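Local coordinates for protein dTor_3x33L (Synthetic construct, PDB 4YY2) that is a computationally designed protein of no known natural function, built to close three tandem helical repeats into a left-handed alpha/alpha toroid, at residues L12-A17 / T22-V27; I16-G21 / K94-K99; K37-S40 / L46-I49. All coordinates share one frame; numbering follows the deposited sequence.

From the N terminus, contact 1 closes the short loop between helix 8-20 and helix 24-36. Contact 3 follows in series, tying the linker after helix 24-36 to the second turn of helix 41-53. Contact 2 starts again from helix 8-20, sharing Ile16 and Ala17 with contact 1, but ends on helix 90-101, so its long chain loop encloses all of contact 3 and the second segment of contact 1. Contacts 1 and 3 thus shape successive turns, whereas contact 2 spans the first and last helices of the ring; together they sample the turns and the seam that a closed helical repeat protein needs.

Contact 1: residues L12-A17 / T22-V27; sequences LLELIA and TTREEV
Ala17 and Val27 meet beside the turn of an alpha-alpha hairpin, in which helix 8-20 turns back into helix 24-36 through a short loop. This is the tight end of the contact. Val27 CG2 lies 3.7 Å from Ala17 CB, while its other methyl, CG1, reaches Leu13 CD2 at 3.7 Å and sits more loosely beside Ile16 CG2. With CG1 anti to the backbone N (chi1 170°), the two branches of the valine divide the work, one serving the alanine and the other the larger side chains. Leu13 and Ile16 carry this apolar layer on to Leu45 of helix 41-53. The small methyl of Ala17 also lets the returning chain come close, with Thr22 O 3.3 Å from Ala17 CB. Here the backbone itself is fastened: Thr22 N donates to Ala17 O at 3.1 Å in a nearly straight bond (168° at the hydrogen), the six-to-one bond of the Schellman motif that ends helix 8-20. The next helix then starts with a capping box, in which Thr23 OG1 accepts from Glu26 N and Glu26 OE1 from Thr23 N.

Toward solvent the contact changes character. Glu14 and Arg24 pass each other with carboxylate and guanidinium planes 4° apart, stacked rather than joined edge to edge. Glu14 OE1 lies over the centre of the guanidinium, and no N-H points at it although Arg24 NH2 is 3.5 Å away; the attraction is one of charge alone. A directed link comes instead through a water in the guanidinium plane, which accepts from Arg24 NE at 3.0 Å and donates to Glu14 O at 2.7 Å.

Contact 2: residues I16-G21 / K94-K99; sequences IAEASG and KKKFWK
Glu18 and Lys96 reach toward each other across the gap between helix 8-20 and helix 90-101, and they alone carry the direct contact of the two segments. The interaction is electrostatic. Lys96 NZ lies 3.4 Å from Glu18 OE1, close enough for a salt bridge but giving only a weak hydrogen bond, and Glu18 OE2 is farther off at 3.9 Å. The side chains meet at about a right angle, each extended beyond CG. Such reach is needed, because even the nearest CA atoms, those of these two residues, are 11.4 Å apart. Glu18 helps by setting CG anti to its own backbone N (chi1 -162°). At a surface position where each residue buries so little of the other, the pair probably adds modest attraction rather than rigid fixation.

Apolar contacts between the same helices lie deeper. The Phe97 ring packs on Val11, Leu12 and Leu15 of helix 8-20, and the Lys96 side chain also touches Leu15, so the charged pair spans the rim of a hydrophobic seam.

Hydrogen bonds finish the end of helix 8-20. Ile16 O is gripped twice by Ser20, from its N at 2.9 Å and from its OG at 2.8 Å, the hydroxyl standing well above the carbonyl plane. Gly21 then leaves the helix with positive phi, its N making a long, weak bond to Glu18 O, as part of a Schellman motif. Taken together, this is the seam of a closed alpha/alpha toroid, where the first and last helices of the tandem-repeat chain come side by side.

Contact 3: residues K37-S40 / L46-I49; sequences KGKS and LELI
The linker of an alpha-alpha turn, between helix 24-36 and helix 41-53, is tied to the helix it leads into by a salt bridge from Lys39 to Glu47. Lys39 NZ donates to the syn lone pair of Glu47 OE1, the one on the side of the second oxygen, at 2.8 Å. The bond is nevertheless one-sided, with Glu47 OE2 at 3.6 Å from Lys39 NZ. The two extended side chains meet at about a right angle and bridge backbones whose nearest CA atoms, those of the same pair, are 10.4 Å apart. Lys39 starts this reach with CG anti to the carbonyl carbon (chi1 -68°).

The bridge is one link in a charged chain along the surface. Lys39 NZ has a second and stronger partner, Glu34 OE1 of helix 24-36, while Glu47 OE2 pairs with Lys61 of helix 57-69. A methionine in place of Lys39 would probably leave the carboxylates of Glu34 and Glu47 without the positive charge they share, and Glu47 OE1 without its donor from the linker.

The backbone is shaped on both sides of the lysine. Gly38, with phi at 100°, ends helix 24-36 in a Schellman motif, a conformation in which a CB would press on the carbonyl O of Lys37. Ser40 is the N-cap of helix 41-53, its OG accepting from Glu43 N. Lys39 thus stands between a helix stop and a helix start, and the aliphatic end of its chain follows the ammonium to the carboxylate: CE lies 3.8 Å from Glu47 OE1.

Contact 1: residues L12-A17 / T22-V27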
# COMPACT_ATOMS: atom_id res chain seq x y z
N LEU A 12 3.05 -4.95 -3.37
CA LEU A 12 2.55 -3.76 -2.65
C LEU A 12 3.43 -3.43 -1.45
O LEU A 12 3.79 -2.23 -1.20
CB LEU A 12 1.08 -3.92 -2.17
CG LEU A 12 0.08 -3.98 -3.33
CD1 LEU A 12 -1.30 -4.34 -2.83
CD2 LEU A 12 0.05 -2.70 -4.16
N LEU A 13 3.81 -4.45 -0.70
CA LEU A 13 4.72 -4.21 0.45
C LEU A 13 6.06 -3.65 0.04
O LEU A 13 6.59 -2.80 0.76
CB LEU A 13 4.90 -5.47 1.27
CG LEU A 13 3.63 -5.92 2.00
CD1 LEU A 13 3.82 -7.32 2.57
CD2 LEU A 13 3.20 -4.98 3.15
N GLU A 14 6.57 -4.05 -1.11
CA GLU A 14 7.83 -3.52 -1.62
C GLU A 14 7.71 -2.07 -2.00
O GLU A 14 8.59 -1.24 -1.70
CB GLU A 14 8.38 -4.34 -2.79
CG GLU A 14 8.89 -5.72 -2.33
CD GLU A 14 9.54 -6.54 -3.45
OE1 GLU A 14 9.55 -6.07 -4.61
OE2 GLU A 14 10.02 -7.64 -3.17
N LEU A 15 6.58 -1.73 -2.62
CA LEU A 15 6.31 -0.36 -2.99
C LEU A 15 6.18 0.51 -1.75
O LEU A 15 6.60 1.68 -1.76
CB LEU A 15 5.05 -0.25 -3.90
CG LEU A 15 5.20 -0.88 -5.28
CD1 LEU A 15 3.92 -0.94 -6.04
CD2 LEU A 15 6.30 -0.22 -6.11
N ILE A 16 5.51 -0.01 -0.72
CA ILE A 16 5.35 0.71 0.57
C ILE A 16 6.70 0.93 1.26
O ILE A 16 6.98 2.06 1.72
CB ILE A 16 4.34 0.01 1.48
CG1 ILE A 16 2.93 0.07 0.85
CG2 ILE A 16 4.39 0.60 2.87
CD1 ILE A 16 1.93 -0.88 1.48
N ALA A 17 7.56 -0.10 1.25
CA ALA A 17 8.92 0.11 1.72
C ALA A 17 9.66 1.24 1.03
O ALA A 17 10.33 2.11 1.70
CB ALA A 17 9.71 -1.18 1.61
N THR A 22 12.22 2.41 4.15
CA THR A 22 12.50 1.31 5.01
C THR A 22 12.73 0.10 4.10
O THR A 22 12.50 0.15 2.90
CB THR A 22 11.27 1.10 5.96
OG1 THR A 22 10.10 0.95 5.18
CG2 THR A 22 11.16 2.29 6.92
N THR A 23 13.20 -0.99 4.68
CA THR A 23 13.47 -2.23 3.92
C THR A 23 12.21 -3.01 3.70
O THR A 23 11.23 -2.90 4.42
CB THR A 23 14.51 -3.19 4.60
OG1 THR A 23 13.92 -3.78 5.73
CG2 THR A 23 15.79 -2.40 4.99
N ARG A 24 12.24 -3.86 2.67
CA ARG A 24 11.12 -4.75 2.39
C ARG A 24 10.86 -5.69 3.53
O ARG A 24 9.70 -5.93 3.88
CB ARG A 24 11.41 -5.52 1.12
CG ARG A 24 11.61 -4.61 -0.08
CD ARG A 24 12.41 -5.21 -1.21
NE ARG A 24 12.25 -4.42 -2.42
CZ ARG A 24 12.65 -4.84 -3.63
NH1 ARG A 24 13.17 -6.06 -3.78
NH2 ARG A 24 12.48 -4.07 -4.70
N GLU A 25 11.92 -6.18 4.18
CA GLU A 25 11.69 -7.08 5.34
C GLU A 25 11.08 -6.40 6.57
O GLU A 25 10.31 -7.01 7.29
CB GLU A 25 12.94 -7.89 5.77
CG GLU A 25 13.28 -9.04 4.86
CD GLU A 25 12.14 -10.08 4.74
OE1 GLU A 25 11.67 -10.63 5.79
OE2 GLU A 25 11.73 -10.37 3.58
N GLU A 26 11.50 -5.16 6.84
CA GLU A 26 10.94 -4.36 7.93
C GLU A 26 9.44 -4.18 7.73
O GLU A 26 8.60 -4.39 8.62
CB GLU A 26 11.68 -3.00 8.00
CG GLU A 26 12.99 -3.11 8.71
CD GLU A 26 13.87 -1.88 8.60
OE1 GLU A 26 13.71 -1.05 7.69
OE2 GLU A 26 14.75 -1.77 9.43
N VAL A 27 9.07 -3.85 6.47
CA VAL A 27 7.66 -3.61 6.21
C VAL A 27 6.88 -4.95 6.33
O VAL A 27 5.80 -4.99 6.93
CB VAL A 27 7.51 -2.98 4.83
CG1 VAL A 27 6.04 -2.93 4.39
CG2 VAL A 27 8.10 -1.59 4.91
O HOH W 1 11.23 -1.62 -2.28

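Contact 2: residues I16-G21 / K94-K99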
# COMPACT_ATOMS: atom_id res chain seq x y z
N ILE A 16 5.51 -0.01 -0.72
CA ILE A 16 5.35 0.71 0.57
C ILE A 16 6.70 0.93 1.26
O ILE A 16 6.98 2.06 1.72
CB ILE A 16 4.34 0.01 1.48
CG1 ILE A 16 2.93 0.07 0.85
CG2 ILE A 16 4.39 0.60 2.87
CD1 ILE A 16 1.93 -0.88 1.48
N ALA A 17 7.56 -0.10 1.25
CA ALA A 17 8.92 0.11 1.72
C ALA A 17 9.66 1.24 1.03
O ALA A 17 10.33 2.11 1.70
CB ALA A 17 9.71 -1.18 1.61
N GLU A 18 9.62 1.26 -0.30
CA GLU A 18 10.25 2.37 -1.03
C GLU A 18 9.69 3.72 -0.63
O GLU A 18 10.46 4.73 -0.43
CB GLU A 18 10.14 2.17 -2.52
CG GLU A 18 11.12 3.02 -3.30
CD GLU A 18 11.41 2.51 -4.71
OE1 GLU A 18 10.59 1.74 -5.26
OE2 GLU A 18 12.49 2.89 -5.27
N ALA A 19 8.37 3.79 -0.46
CA ALA A 19 7.71 5.09 -0.14
C ALA A 19 8.06 5.52 1.30
O ALA A 19 8.04 6.71 1.59
CB ALA A 19 6.18 5.01 -0.28
N SER A 20 8.37 4.55 2.17
CA SER A 20 8.63 4.69 3.59
C SER A 20 10.09 4.89 3.93
O SER A 20 10.37 5.20 5.05
CB SER A 20 8.24 3.38 4.36
OG SER A 20 6.84 3.12 4.27
N GLY A 21 10.97 4.66 2.99
CA GLY A 21 12.39 4.67 3.23
C GLY A 21 12.88 3.59 4.22
O GLY A 21 13.85 3.77 4.96
N LYS A 94 1.96 2.37 -10.86
CA LYS A 94 1.24 1.27 -11.54
C LYS A 94 2.18 0.53 -12.46
O LYS A 94 2.15 -0.70 -12.50
CB LYS A 94 -0.01 1.79 -12.26
CG LYS A 94 -1.11 2.21 -11.27
CD LYS A 94 -2.34 2.84 -11.93
CE LYS A 94 -3.21 3.56 -10.93
NZ LYS A 94 -4.35 4.30 -11.54
N LYS A 95 3.00 1.27 -13.22
CA LYS A 95 4.03 0.63 -14.09
C LYS A 95 4.90 -0.29 -13.30
O LYS A 95 5.19 -1.43 -13.75
CB LYS A 95 4.94 1.64 -14.90
CG LYS A 95 5.70 2.61 -14.04
CD LYS A 95 7.02 3.13 -14.61
CE LYS A 95 7.64 4.26 -13.79
NZ LYS A 95 8.50 3.76 -12.69
N LYS A 96 5.39 0.17 -12.14
CA LYS A 96 6.29 -0.60 -11.31
C LYS A 96 5.67 -1.84 -10.78
O LYS A 96 6.31 -2.90 -10.72
CB LYS A 96 6.87 0.21 -10.15
CG LYS A 96 7.94 1.21 -10.51
CD LYS A 96 8.35 2.04 -9.28
CE LYS A 96 9.57 2.92 -9.47
NZ LYS A 96 9.89 3.52 -8.13
N PHE A 97 4.40 -1.70 -10.38
CA PHE A 97 3.64 -2.78 -9.89
C PHE A 97 3.61 -3.94 -10.92
O PHE A 97 3.95 -5.09 -10.60
CB PHE A 97 2.27 -2.34 -9.45
CG PHE A 97 1.36 -3.49 -9.03
CD1 PHE A 97 1.41 -4.00 -7.72
CD2 PHE A 97 0.45 -4.04 -9.93
CE1 PHE A 97 0.56 -5.06 -7.35
CE2 PHE A 97 -0.40 -5.10 -9.54
CZ PHE A 97 -0.32 -5.58 -8.24
N TRP A 98 3.19 -3.63 -12.12
CA TRP A 98 3.02 -4.67 -13.13
C TRP A 98 4.37 -5.24 -13.55
O TRP A 98 4.47 -6.44 -13.86
CB TRP A 98 2.14 -4.13 -14.30
CG TRP A 98 0.68 -4.02 -13.92
CD1 TRP A 98 0.02 -2.89 -13.61
CD2 TRP A 98 -0.26 -5.07 -13.79
NE1 TRP A 98 -1.27 -3.16 -13.29
CE2 TRP A 98 -1.47 -4.50 -13.36
CE3 TRP A 98 -0.20 -6.46 -13.96
CZ2 TRP A 98 -2.66 -5.25 -13.17
CZ3 TRP A 98 -1.39 -7.21 -13.76
CH2 TRP A 98 -2.59 -6.59 -13.34
N LYS A 99 5.41 -4.39 -13.52
CA LYS A 99 6.76 -4.84 -13.87
C LYS A 99 7.24 -5.86 -12.89
O LYS A 99 7.79 -6.90 -13.28
CB LYS A 99 7.82 -3.72 -13.90
CG LYS A 99 8.23 -3.30 -15.28
CD LYS A 99 9.10 -2.05 -15.24
CE LYS A 99 8.84 -1.15 -16.41
NZ LYS A 99 9.75 0.03 -16.37

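Contact 3: residues K37-S40 / L46-I49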
# COMPACT_ATOMS: atom_id res chain seq x y z
N LYS A 37 -2.39 -9.63 15.28
CA LYS A 37 -3.34 -8.92 16.17
C LYS A 37 -4.80 -9.01 15.75
O LYS A 37 -5.67 -8.47 16.43
CB LYS A 37 -3.01 -7.44 16.28
CG LYS A 37 -1.70 -7.13 16.90
CD LYS A 37 -1.53 -5.63 16.87
CE LYS A 37 -0.14 -5.26 17.31
NZ LYS A 37 -0.04 -3.81 17.30
N GLY A 38 -5.06 -9.61 14.60
CA GLY A 38 -6.42 -9.84 14.11
C GLY A 38 -6.91 -8.86 13.06
O GLY A 38 -8.06 -8.93 12.63
N LYS A 39 -6.04 -7.96 12.61
CA LYS A 39 -6.37 -7.06 11.45
C LYS A 39 -6.38 -7.79 10.07
O LYS A 39 -5.80 -8.85 9.92
CB LYS A 39 -5.40 -5.89 11.42
CG LYS A 39 -5.56 -4.92 12.57
CD LYS A 39 -4.53 -3.84 12.55
CE LYS A 39 -4.47 -3.10 13.85
NZ LYS A 39 -3.30 -2.19 13.77
N SER A 40 -7.06 -7.22 9.09
CA SER A 40 -7.17 -7.75 7.73
C SER A 40 -6.01 -7.20 6.93
O SER A 40 -5.57 -6.09 7.18
CB SER A 40 -8.51 -7.33 6.97
OG SER A 40 -8.55 -5.95 6.45
N LEU A 46 -3.36 -0.22 4.48
CA LEU A 46 -3.77 1.21 4.59
C LEU A 46 -3.05 1.88 5.75
O LEU A 46 -2.59 3.06 5.60
CB LEU A 46 -5.32 1.29 4.74
CG LEU A 46 -6.04 0.90 3.44
CD1 LEU A 46 -7.50 0.67 3.73
CD2 LEU A 46 -5.86 1.90 2.31
N GLU A 47 -2.90 1.19 6.88
CA GLU A 47 -2.13 1.79 7.97
C GLU A 47 -0.67 2.05 7.57
O GLU A 47 -0.05 3.06 8.01
CB GLU A 47 -2.23 0.91 9.19
CG GLU A 47 -3.65 0.91 9.75
CD GLU A 47 -3.83 0.08 11.01
OE1 GLU A 47 -2.89 -0.52 11.50
OE2 GLU A 47 -4.96 -0.02 11.50
N LEU A 48 -0.10 1.12 6.84
CA LEU A 48 1.33 1.24 6.43
C LEU A 48 1.51 2.38 5.48
O LEU A 48 2.53 3.11 5.53
CB LEU A 48 1.87 -0.07 5.87
CG LEU A 48 2.04 -1.22 6.86
CD1 LEU A 48 2.24 -2.53 6.11
CD2 LEU A 48 3.19 -0.93 7.81
N ILE A 49 0.52 2.57 4.61
CA ILE A 49 0.52 3.67 3.66
C ILE A 49 0.41 5.02 4.35
O ILE A 49 1.18 5.97 4.03
CB ILE A 49 -0.58 3.50 2.60
CG1 ILE A 49 -0.24 2.31 1.68
CG2 ILE A 49 -0.77 4.77 1.81
CD1 ILE A 49 -1.43 1.82 0.90